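Local coordinates for 5-carboxyvanillate decarboxylase (Sphingomonas paucimobilis, PDB 4L6D), which probably catalyses the non-oxidative removal of the 5-carboxylate of 5-carboxyvanillate to give vanillate, at a manganese site in an amidohydrolase fold, at residues Thr57-Ala62 / Ile296-Gln301; Leu141-His146 / Leu150-Pro155; Phe156-Phe161 / Phe215-Arg220. One frame throughout, in Å; residues are numbered along the deposited sequence.

Contact 1: Thr57-Ala62 / Ile296-Gln301; sequences TGERLA and IDYPYQ. With MN (manganese (II) ion), chain I; VNL (4-hydroxy-3-methoxybenzoate), chain J.
Packing against the Tyr-298 ring is done mainly by Arg-60, whose guanidinium lies at the rim of the ring rather than over it. Its NH1 is 3.6 Å from Tyr-298 CD2, and the two planes stand 72° apart, so the ring edge points at the guanidinium face, with CE2 above its centre. Arg-60 CG, set anti to the backbone N (chi1 -177°), touches Tyr-298 CE2 at 3.7 Å, and the bend at chi3 (-57°) then swings the guanidinium onto the ring edge. The polar ends look elsewhere: Arg-60 NH2 bonds the carbonyl of Ala-10, and the Glu-59 carboxylate, passing near the phenol oxygen, pairs with Arg-52.

Metal binding and ligand packing take up the other side of the 296-301 loop. Asp-297 OD1 binds the manganese at 2.1 Å, beside Glu-8, His-174, a water and vanillate O3, which is 2.0 Å from the ion. Tyr-300 lays a ring face on the vanillate ring, its CD1 3.3 Å from C1.

The loop follows strand 292-293 and leads to helix 303-311, whose Met-303 touches both Arg-60 and Tyr-298; helix 59-67 thus packs behind a metal-binding loop, with helix 49-54 and strand 5-11 alongside.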
loop_
_atom_site.group_PDB
_atom_site.type_symbol
_atom_site.label_atom_id
_atom_site.label_comp_id
_atom_site.label_asym_id
_atom_site.label_seq_id
_atom_site.Cartn_x
_atom_site.Cartn_y
_atom_site.Cartn_z
ATOM N N THR A 57 11.576 -29.533 -15.227
ATOM C CA THR A 57 12.236 -30.759 -14.768
ATOM C C THR A 57 13.771 -30.726 -14.779
ATOM O O THR A 57 14.405 -31.725 -14.436
ATOM C CB THR A 57 11.767 -31.977 -15.595
ATOM O OG1 THR A 57 12.086 -31.770 -16.975
ATOM C CG2 THR A 57 10.265 -32.168 -15.455
ATOM N N GLY A 58 14.362 -29.598 -15.172
ATOM C CA GLY A 58 15.809 -29.435 -15.183
ATOM C C GLY A 58 16.317 -28.678 -13.962
ATOM O O GLY A 58 16.280 -29.211 -12.852
ATOM N N GLU A 59 16.785 -27.447 -14.169
ATOM C CA GLU A 59 17.284 -26.603 -13.084
ATOM C C GLU A 59 16.282 -26.514 -11.927
ATOM O O GLU A 59 16.661 -26.621 -10.757
ATOM C CB GLU A 59 17.622 -25.196 -13.601
ATOM C CG GLU A 59 18.009 -24.176 -12.511
ATOM C CD GLU A 59 18.113 -22.744 -13.040
ATOM O OE1 GLU A 59 18.040 -22.550 -14.274
ATOM O OE2 GLU A 59 18.258 -21.807 -12.220
ATOM N N ARG A 60 15.002 -26.340 -12.254
ATOM C CA ARG A 60 13.992 -26.116 -11.225
ATOM C C ARG A 60 13.902 -27.313 -10.277
ATOM O O ARG A 60 13.919 -27.153 -9.057
ATOM C CB ARG A 60 12.626 -25.821 -11.854
ATOM C CG ARG A 60 11.528 -25.508 -10.844
ATOM C CD ARG A 60 10.150 -25.524 -11.497
ATOM N NE ARG A 60 10.044 -24.595 -12.623
ATOM C CZ ARG A 60 9.376 -23.444 -12.603
ATOM N NH1 ARG A 60 8.718 -23.043 -11.512
ATOM N NH2 ARG A 60 9.354 -22.693 -13.698
ATOM N N LEU A 61 13.799 -28.510 -10.837
ATOM C CA LEU A 61 13.708 -29.702 -10.000
ATOM C C LEU A 61 15.019 -29.957 -9.242
ATOM O O LEU A 61 14.995 -30.377 -8.083
ATOM C CB LEU A 61 13.329 -30.913 -10.850
ATOM C CG LEU A 61 12.898 -32.174 -10.111
ATOM C CD1 LEU A 61 11.724 -31.907 -9.174
ATOM C CD2 LEU A 61 12.533 -33.239 -11.139
ATOM N N ALA A 62 16.154 -29.704 -9.888
ATOM C CA ALA A 62 17.441 -29.870 -9.214
ATOM C C ALA A 62 17.526 -28.963 -7.985
ATOM O O ALA A 62 18.009 -29.378 -6.929
ATOM C CB ALA A 62 18.604 -29.596 -10.177
ATOM N N ILE A 296 7.902 -19.076 -2.952
ATOM C CA ILE A 296 9.249 -18.639 -3.303
ATOM C C ILE A 296 9.222 -17.458 -4.268
ATOM O O ILE A 296 10.042 -16.541 -4.146
ATOM C CB ILE A 296 10.074 -19.777 -3.935
ATOM C CG1 ILE A 296 10.158 -20.980 -2.989
ATOM C CG2 ILE A 296 11.465 -19.271 -4.325
ATOM C CD1 ILE A 296 10.604 -22.244 -3.693
ATOM N N ASP A 297 8.280 -17.480 -5.214
ATOM C CA ASP A 297 8.304 -16.597 -6.385
ATOM C C ASP A 297 9.456 -16.951 -7.342
ATOM O O ASP A 297 10.049 -16.070 -7.970
ATOM C CB ASP A 297 8.358 -15.106 -5.993
ATOM C CG ASP A 297 7.342 -14.268 -6.742
ATOM O OD1 ASP A 297 6.880 -14.703 -7.814
ATOM O OD2 ASP A 297 7.014 -13.162 -6.260
ATOM N N TYR A 298 9.762 -18.243 -7.458
ATOM C CA TYR A 298 10.729 -18.732 -8.435
ATOM C C TYR A 298 10.106 -18.592 -9.840
ATOM O O TYR A 298 8.902 -18.767 -9.984
ATOM C CB TYR A 298 11.042 -20.200 -8.123
ATOM C CG TYR A 298 12.065 -20.808 -9.046
ATOM C CD1 TYR A 298 13.418 -20.722 -8.757
ATOM C CD2 TYR A 298 11.680 -21.452 -10.222
ATOM C CE1 TYR A 298 14.362 -21.265 -9.602
ATOM C CE2 TYR A 298 12.616 -21.996 -11.073
ATOM C CZ TYR A 298 13.959 -21.907 -10.754
ATOM O OH TYR A 298 14.915 -22.435 -11.590
ATOM N N PRO A 299 10.906 -18.276 -10.881
ATOM C CA PRO A 299 12.359 -18.073 -10.927
ATOM C C PRO A 299 12.785 -16.631 -10.714
ATOM O O PRO A 299 13.962 -16.298 -10.905
ATOM C CB PRO A 299 12.704 -18.508 -12.352
ATOM C CG PRO A 299 11.524 -18.060 -13.150
ATOM C CD PRO A 299 10.323 -18.309 -12.238
ATOM N N TYR A 300 11.847 -15.783 -10.324
ATOM C CA TYR A 300 12.160 -14.378 -10.099
ATOM C C TYR A 300 12.946 -14.159 -8.805
ATOM O O TYR A 300 13.625 -13.142 -8.646
ATOM C CB TYR A 300 10.872 -13.555 -10.133
ATOM C CG TYR A 300 10.151 -13.652 -11.473
ATOM C CD1 TYR A 300 10.626 -12.968 -12.594
ATOM C CD2 TYR A 300 9.017 -14.445 -11.626
ATOM C CE1 TYR A 300 9.982 -13.062 -13.830
ATOM C CE2 TYR A 300 8.364 -14.543 -12.859
ATOM C CZ TYR A 300 8.848 -13.848 -13.952
ATOM O OH TYR A 300 8.214 -13.932 -15.173
ATOM N N GLN A 301 12.837 -15.113 -7.881
ATOM C CA GLN A 301 13.646 -15.144 -6.665
ATOM C C GLN A 301 14.225 -16.541 -6.485
ATOM O O GLN A 301 13.662 -17.517 -6.984
ATOM C CB GLN A 301 12.817 -14.761 -5.445
ATOM C CG GLN A 301 12.310 -13.341 -5.533
ATOM C CD GLN A 301 11.974 -12.733 -4.187
ATOM O OE1 GLN A 301 11.223 -11.776 -4.122
ATOM N NE2 GLN A 301 12.573 -13.250 -3.119
HETATM MN MN MN I . 5.203 -14.004 -8.867
HETATM C C1 VNL J . 9.047 -10.319 -11.376
HETATM C CO1 VNL J . 8.971 -10.820 -10.070
HETATM C CO2 VNL J . 8.080 -10.654 -12.344
HETATM C CM1 VNL J . 7.922 -11.681 -9.702
HETATM C CM2 VNL J . 7.025 -11.496 -11.997
HETATM O OM VNL J . 6.038 -11.877 -12.868
HETATM C CZ VNL J . 6.946 -12.032 -10.635
HETATM C CC VNL J . 10.202 -9.430 -11.759
HETATM C CV VNL J . 6.035 -11.385 -14.222
HETATM O O1 VNL J . 11.223 -9.354 -11.024
HETATM O O2 VNL J . 10.148 -8.824 -12.856
HETATM O O3 VNL J . 6.100 -13.092 -10.464
HETATM O O HOH W 1 5.101 -16.053 -9.643
#

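Contact 2: Leu141-His146 / Leu150-Pro155; sequences LVINSH and LYYDDP
The loop that leaves the C-terminal end of barrel strand 140-144 folds back over it here, and the Tyr-152 phenol is the piece that reaches across. Its hydroxyl OH sits 2.6 Å from Ser-145 O, a weak hydrogen bond, and unsettled, since Thr-147 OG1, the hydroxyl's stronger partner, is also within reach of the proton. The ring comes with it: Tyr-152 CE2 is 2.9 Å from Ser-145 O, so the carbonyl lies beside the CE2 flank of the ring as well as near the hydroxyl. Tyr-152 CG points opposite its own carbonyl carbon (chi1 -65°), which sends the ring back toward the strand.

Ile-143 adds apolar contact at the outer end of that ring. Its CG2 is 4.0 Å from Tyr-152 CE2, while Ile-143 CG1 comes 3.6 Å from Tyr-152 OH, so both branches take part.

Further along, His-146 touches with its CB rather than its imidazole, 3.3 Å from Leu-150 O and 3.9 Å from Tyr-151 CE1. With chi1 at 82° the imidazole is turned away from 150-155, and its ND1 bonds Asp-149 N. The Tyr-151 hydroxyl goes to Glu-201 and Ser-179, and Ser-145 OG also bonds Glu-201, so two side chains of this contact meet on one carboxylate of helix 197-211.

A type I turn from Tyr-151 to Asp-154, closed by Asp-154 N to Tyr-151 O at 3.1 Å, then steers the chain toward helix 158-167. This is a beta-alpha connection of a TIM barrel, with the loop following the strand at the end of the barrel where amidohydrolases hold their metal.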
loop_
_atom_site.group_PDB
_atom_site.type_symbol
_atom_site.label_atom_id
_atom_site.label_comp_id
_atom_site.label_asym_id
_atom_site.label_seq_id
_atom_site.Cartn_x
_atom_site.Cartn_y
_atom_site.Cartn_z
ATOM N N LEU A 141 -6.869 -21.633 -9.588
ATOM C CA LEU A 141 -6.812 -20.690 -10.705
ATOM C C LEU A 141 -5.849 -19.556 -10.411
ATOM O O LEU A 141 -5.571 -19.249 -9.252
ATOM C CB LEU A 141 -8.201 -20.108 -10.964
ATOM C CG LEU A 141 -9.283 -21.093 -11.389
ATOM C CD1 LEU A 141 -10.667 -20.469 -11.192
ATOM C CD2 LEU A 141 -9.106 -21.566 -12.824
ATOM N N VAL A 142 -5.353 -18.916 -11.467
ATOM C CA VAL A 142 -4.509 -17.731 -11.326
ATOM C C VAL A 142 -4.912 -16.704 -12.372
ATOM O O VAL A 142 -5.250 -17.045 -13.513
ATOM C CB VAL A 142 -2.996 -18.071 -11.446
ATOM C CG1 VAL A 142 -2.667 -18.696 -12.800
ATOM C CG2 VAL A 142 -2.120 -16.833 -11.206
ATOM N N ILE A 143 -4.907 -15.448 -11.957
ATOM C CA ILE A 143 -5.116 -14.329 -12.863
ATOM C C ILE A 143 -4.219 -13.187 -12.370
ATOM O O ILE A 143 -3.898 -13.117 -11.179
ATOM C CB ILE A 143 -6.618 -13.927 -12.937
ATOM C CG1 ILE A 143 -6.921 -13.212 -14.262
ATOM C CG2 ILE A 143 -7.018 -13.080 -11.734
ATOM C CD1 ILE A 143 -6.782 -14.126 -15.504
ATOM N N ASN A 144 -3.800 -12.306 -13.273
ATOM C CA ASN A 144 -2.836 -11.257 -12.931
ATOM C C ASN A 144 -3.462 -9.878 -12.860
ATOM O O ASN A 144 -3.596 -9.199 -13.873
ATOM C CB ASN A 144 -1.673 -11.276 -13.920
ATOM C CG ASN A 144 -1.107 -12.660 -14.074
ATOM O OD1 ASN A 144 -0.417 -13.154 -13.174
ATOM N ND2 ASN A 144 -1.448 -13.334 -15.171
ATOM N N SER A 145 -3.819 -9.477 -11.644
ATOM C CA SER A 145 -4.597 -8.277 -11.357
ATOM C C SER A 145 -5.528 -7.860 -12.509
ATOM O O SER A 145 -6.306 -8.687 -12.969
ATOM C CB SER A 145 -3.708 -7.145 -10.853
ATOM O OG SER A 145 -4.491 -6.225 -10.121
ATOM N N HIS A 146 -5.422 -6.629 -13.000
ATOM C CA HIS A 146 -6.429 -6.071 -13.901
ATOM C C HIS A 146 -6.523 -6.760 -15.258
ATOM O O HIS A 146 -5.579 -7.391 -15.717
ATOM C CB HIS A 146 -6.198 -4.567 -14.110
ATOM C CG HIS A 146 -5.150 -4.237 -15.130
ATOM N ND1 HIS A 146 -5.429 -4.133 -16.478
ATOM C CD2 HIS A 146 -3.826 -3.979 -14.999
ATOM C CE1 HIS A 146 -4.322 -3.818 -17.131
ATOM N NE2 HIS A 146 -3.335 -3.725 -16.258
ATOM N N LEU A 150 -9.493 -2.603 -16.117
ATOM C CA LEU A 150 -10.640 -2.643 -15.222
ATOM C C LEU A 150 -10.303 -3.564 -14.071
ATOM O O LEU A 150 -9.545 -4.527 -14.232
ATOM C CB LEU A 150 -11.865 -3.192 -15.943
ATOM C CG LEU A 150 -12.346 -2.409 -17.150
ATOM C CD1 LEU A 150 -13.446 -3.179 -17.847
ATOM C CD2 LEU A 150 -12.828 -1.044 -16.719
ATOM N N TYR A 151 -10.898 -3.282 -12.911
ATOM C CA TYR A 151 -10.699 -4.090 -11.720
ATOM C C TYR A 151 -11.897 -5.010 -11.483
ATOM O O TYR A 151 -12.930 -4.873 -12.145
ATOM C CB TYR A 151 -10.408 -3.183 -10.522
ATOM C CG TYR A 151 -9.103 -2.450 -10.714
ATOM C CD1 TYR A 151 -7.896 -3.136 -10.659
ATOM C CD2 TYR A 151 -9.071 -1.086 -10.977
ATOM C CE1 TYR A 151 -6.684 -2.485 -10.863
ATOM C CE2 TYR A 151 -7.857 -0.419 -11.183
ATOM C CZ TYR A 151 -6.672 -1.126 -11.115
ATOM O OH TYR A 151 -5.468 -0.469 -11.317
ATOM N N TYR A 152 -11.754 -5.943 -10.543
ATOM C CA TYR A 152 -12.707 -7.052 -10.450
ATOM C C TYR A 152 -13.963 -6.746 -9.641
ATOM O O TYR A 152 -14.760 -7.643 -9.371
ATOM C CB TYR A 152 -12.023 -8.361 -10.022
ATOM C CG TYR A 152 -11.046 -8.816 -11.084
ATOM C CD1 TYR A 152 -11.424 -8.844 -12.425
ATOM C CD2 TYR A 152 -9.736 -9.137 -10.762
ATOM C CE1 TYR A 152 -10.530 -9.213 -13.412
ATOM C CE2 TYR A 152 -8.837 -9.526 -11.739
ATOM C CZ TYR A 152 -9.237 -9.550 -13.061
ATOM O OH TYR A 152 -8.349 -9.914 -14.054
ATOM N N ASP A 153 -14.140 -5.475 -9.289
ATOM C CA ASP A 153 -15.444 -4.982 -8.851
ATOM C C ASP A 153 -16.392 -4.763 -10.031
ATOM O O ASP A 153 -17.597 -4.676 -9.848
ATOM C CB ASP A 153 -15.304 -3.672 -8.067
ATOM C CG ASP A 153 -14.654 -2.557 -8.877
ATOM O OD1 ASP A 153 -13.533 -2.765 -9.387
ATOM O OD2 ASP A 153 -15.255 -1.461 -8.976
ATOM N N ASP A 154 -15.858 -4.661 -11.244
ATOM C CA ASP A 154 -16.691 -4.325 -12.393
ATOM C C ASP A 154 -17.637 -5.488 -12.707
ATOM O O ASP A 154 -17.196 -6.631 -12.810
ATOM C CB ASP A 154 -15.809 -4.000 -13.601
ATOM C CG ASP A 154 -16.578 -3.327 -14.726
ATOM O OD1 ASP A 154 -17.612 -3.864 -15.173
ATOM O OD2 ASP A 154 -16.146 -2.237 -15.156
ATOM N N PRO A 155 -18.944 -5.199 -12.835
ATOM C CA PRO A 155 -19.943 -6.232 -13.127
ATOM C C PRO A 155 -19.692 -6.982 -14.431
ATOM O O PRO A 155 -20.233 -8.074 -14.609
ATOM C CB PRO A 155 -21.247 -5.435 -13.215
ATOM C CG PRO A 155 -21.013 -4.291 -12.259
ATOM C CD PRO A 155 -19.575 -3.906 -12.517
#

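Contact 3: Phe156-Phe161 / Phe215-Arg220; sequences FFHPVF and FDRFPR
His-158, in the first turn of helix 158-167, meets Arg-217 and Phe-218 together. Arg-217 CD lies over one face of the imidazole, 3.8 Å from its centroid and 14° off the normal, a CH-pi contact. The guanidinium then continues over the rim, with Arg-217 NE 3.3 Å from His-158 CE1 and the two planes only 24° apart. Arg-217 reaches that place with CG anti to the backbone N and a bend at chi3, and the two side chains cross at about a right angle. Phe-218 turns its edge toward the face of the same imidazole in a T-shaped pair, centroids 5.9 Å apart and planes at 77°. Putting an alanine at His-158 would probably leave Arg-217 CD without the ring it rests on, free its guanidinium to turn, and strip the edge of Phe-218 of an aromatic partner.

The backbone of His-158 joins in too: its O is 3.6 Å from Phe-218 CZ.

One turn further on, Phe-161 offers its CB to the Phe-218 ring, 3.7 Å from CE2, while its own ring leads away toward Tyr-152. The main chain of Phe-161 covers one face of Phe-218, its C 4.1 Å above the ring plane, and Arg-217 CG, from the neighbouring residue, covers the opposite face at 3.6 Å. The Phe-218 ring is therefore sandwiched between helix 158-167 and the arginine next to it in sequence. Glu-162 and Glu-165 of that helix touch it as well.

Phe-218 is where the chain leaves helix 214-217 on its way to strand 223-225. The contact joins the first turn of helix 158-167 to the end of that short helix, outside the strands of a TIM barrel and away from the metal.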
loop_
_atom_site.group_PDB
_atom_site.type_symbol
_atom_site.label_atom_id
_atom_site.label_comp_id
_atom_site.label_asym_id
_atom_site.label_seq_id
_atom_site.Cartn_x
_atom_site.Cartn_y
_atom_site.Cartn_z
ATOM N N PHE A 156 -18.884 -6.415 -15.320
ATOM C CA PHE A 156 -18.480 -7.118 -16.532
ATOM C C PHE A 156 -17.913 -8.504 -16.226
ATOM O O PHE A 156 -18.107 -9.451 -17.000
ATOM C CB PHE A 156 -17.455 -6.279 -17.295
ATOM C CG PHE A 156 -16.961 -6.912 -18.567
ATOM C CD1 PHE A 156 -17.774 -6.991 -19.689
ATOM C CD2 PHE A 156 -15.667 -7.387 -18.649
ATOM C CE1 PHE A 156 -17.305 -7.566 -20.868
ATOM C CE2 PHE A 156 -15.195 -7.958 -19.824
ATOM C CZ PHE A 156 -16.010 -8.036 -20.928
ATOM N N PHE A 157 -17.235 -8.629 -15.090
ATOM C CA PHE A 157 -16.576 -9.879 -14.739
ATOM C C PHE A 157 -17.430 -10.782 -13.852
ATOM O O PHE A 157 -16.957 -11.841 -13.432
ATOM C CB PHE A 157 -15.228 -9.620 -14.051
ATOM C CG PHE A 157 -14.274 -8.786 -14.866
ATOM C CD1 PHE A 157 -13.697 -9.289 -16.024
ATOM C CD2 PHE A 157 -13.940 -7.498 -14.457
ATOM C CE1 PHE A 157 -12.803 -8.525 -16.771
ATOM C CE2 PHE A 157 -13.043 -6.722 -15.193
ATOM C CZ PHE A 157 -12.473 -7.236 -16.352
ATOM N N HIS A 158 -18.670 -10.392 -13.569
ATOM C CA HIS A 158 -19.523 -11.248 -12.740
ATOM C C HIS A 158 -19.603 -12.701 -13.231
ATOM O O HIS A 158 -19.504 -13.610 -12.420
ATOM C CB HIS A 158 -20.920 -10.654 -12.536
ATOM C CG HIS A 158 -20.951 -9.526 -11.556
ATOM N ND1 HIS A 158 -22.089 -8.790 -11.301
ATOM C CD2 HIS A 158 -19.982 -9.006 -10.765
ATOM C CE1 HIS A 158 -21.817 -7.865 -10.398
ATOM N NE2 HIS A 158 -20.548 -7.974 -10.056
ATOM N N PRO A 159 -19.744 -12.932 -14.555
ATOM C CA PRO A 159 -19.793 -14.341 -14.979
ATOM C C PRO A 159 -18.528 -15.134 -14.648
ATOM O O PRO A 159 -18.607 -16.342 -14.434
ATOM C CB PRO A 159 -19.977 -14.241 -16.499
ATOM C CG PRO A 159 -20.687 -12.944 -16.689
ATOM C CD PRO A 159 -20.075 -12.021 -15.669
ATOM N N VAL A 160 -17.377 -14.473 -14.610
ATOM C CA VAL A 160 -16.147 -15.141 -14.204
ATOM C C VAL A 160 -16.229 -15.590 -12.751
ATOM O O VAL A 160 -15.976 -16.754 -12.425
ATOM C CB VAL A 160 -14.940 -14.199 -14.376
ATOM C CG1 VAL A 160 -13.705 -14.734 -13.663
ATOM C CG2 VAL A 160 -14.684 -13.964 -15.860
ATOM N N PHE A 161 -16.604 -14.663 -11.876
ATOM C CA PHE A 161 -16.624 -14.966 -10.445
ATOM C C PHE A 161 -17.737 -15.931 -10.067
ATOM O O PHE A 161 -17.569 -16.728 -9.157
ATOM C CB PHE A 161 -16.613 -13.680 -9.609
ATOM C CG PHE A 161 -15.315 -12.972 -9.707
ATOM C CD1 PHE A 161 -14.214 -13.449 -9.026
ATOM C CD2 PHE A 161 -15.161 -11.912 -10.583
ATOM C CE1 PHE A 161 -12.982 -12.833 -9.158
ATOM C CE2 PHE A 161 -13.933 -11.299 -10.734
ATOM C CZ PHE A 161 -12.841 -11.760 -10.026
ATOM N N PHE A 215 -18.032 -9.985 -2.380
ATOM C CA PHE A 215 -18.100 -11.152 -1.504
ATOM C C PHE A 215 -19.428 -11.352 -0.781
ATOM O O PHE A 215 -19.620 -12.375 -0.133
ATOM C CB PHE A 215 -16.893 -11.196 -0.572
ATOM C CG PHE A 215 -15.590 -11.152 -1.322
ATOM C CD1 PHE A 215 -15.099 -12.290 -1.937
ATOM C CD2 PHE A 215 -14.893 -9.948 -1.472
ATOM C CE1 PHE A 215 -13.899 -12.248 -2.668
ATOM C CE2 PHE A 215 -13.707 -9.900 -2.191
ATOM C CZ PHE A 215 -13.212 -11.051 -2.789
ATOM N N ASP A 216 -20.350 -10.396 -0.907
ATOM C CA ASP A 216 -21.739 -10.672 -0.540
ATOM C C ASP A 216 -22.439 -11.352 -1.715
ATOM O O ASP A 216 -23.310 -12.200 -1.522
ATOM C CB ASP A 216 -22.491 -9.405 -0.132
ATOM C CG ASP A 216 -22.122 -8.935 1.264
ATOM O OD1 ASP A 216 -21.506 -9.711 2.038
ATOM O OD2 ASP A 216 -22.468 -7.784 1.589
ATOM N N ARG A 217 -22.060 -10.979 -2.933
ATOM C CA ARG A 217 -22.639 -11.597 -4.123
ATOM C C ARG A 217 -22.142 -13.031 -4.291
ATOM O O ARG A 217 -22.912 -13.919 -4.656
ATOM C CB ARG A 217 -22.297 -10.771 -5.362
ATOM C CG ARG A 217 -22.940 -11.261 -6.643
ATOM C CD ARG A 217 -22.573 -10.353 -7.804
ATOM N NE ARG A 217 -23.307 -9.092 -7.771
ATOM C CZ ARG A 217 -24.486 -8.903 -8.359
ATOM N NH1 ARG A 217 -25.070 -9.897 -9.018
ATOM N NH2 ARG A 217 -25.085 -7.725 -8.281
ATOM N N PHE A 218 -20.856 -13.249 -4.023
ATOM C CA PHE A 218 -20.244 -14.575 -4.154
ATOM C C PHE A 218 -19.503 -14.938 -2.871
ATOM O O PHE A 218 -18.264 -14.896 -2.819
ATOM C CB PHE A 218 -19.268 -14.616 -5.336
ATOM C CG PHE A 218 -19.854 -14.149 -6.643
ATOM C CD1 PHE A 218 -20.793 -14.911 -7.319
ATOM C CD2 PHE A 218 -19.433 -12.956 -7.208
ATOM C CE1 PHE A 218 -21.326 -14.473 -8.534
ATOM C CE2 PHE A 218 -19.953 -12.518 -8.418
ATOM C CZ PHE A 218 -20.900 -13.287 -9.087
ATOM N N PRO A 219 -20.261 -15.275 -1.819
ATOM C CA PRO A 219 -19.663 -15.430 -0.489
ATOM C C PRO A 219 -18.756 -16.639 -0.344
ATOM O O PRO A 219 -18.017 -16.690 0.630
ATOM C CB PRO A 219 -20.884 -15.557 0.433
ATOM C CG PRO A 219 -21.975 -16.089 -0.452
ATOM C CD PRO A 219 -21.727 -15.407 -1.786
ATOM N N ARG A 220 -18.796 -17.588 -1.281
ATOM C CA ARG A 220 -17.909 -18.749 -1.184
ATOM C C ARG A 220 -16.629 -18.623 -2.012
ATOM O O ARG A 220 -15.872 -19.581 -2.113
ATOM C CB ARG A 220 -18.629 -20.038 -1.582
ATOM C CG ARG A 220 -19.818 -20.367 -0.705
ATOM C CD ARG A 220 -19.387 -21.022 0.591
ATOM N NE ARG A 220 -18.700 -22.299 0.398
ATOM C CZ ARG A 220 -19.306 -23.464 0.181
ATOM N NH1 ARG A 220 -20.627 -23.536 0.105
ATOM N NH2 ARG A 220 -18.582 -24.565 0.030
#

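Overall arrangement
Contact 1 spans most of the chain, and contacts 2 and 3 are nested one after the other within the loop it closes. Strand 140-144 of contact 2 and helix 158-167 of contact 3 are consecutive elements of the barrel, and the centres of the two contacts lie 11 Å apart. They touch directly: Tyr-152 CB is 3.5 Å from Phe-161 CZ, and the rings of Tyr-152, Phe-157 and Phe-161 join the loop after strand 140-144 to the start of helix 158-167. Contact 1 lies on the opposite side of the chain's centre, its centre 27 Å from contact 2 and 34 Å from contact 3. Of the three, it holds manganese and vanillate, whereas contact 3 lies away from both.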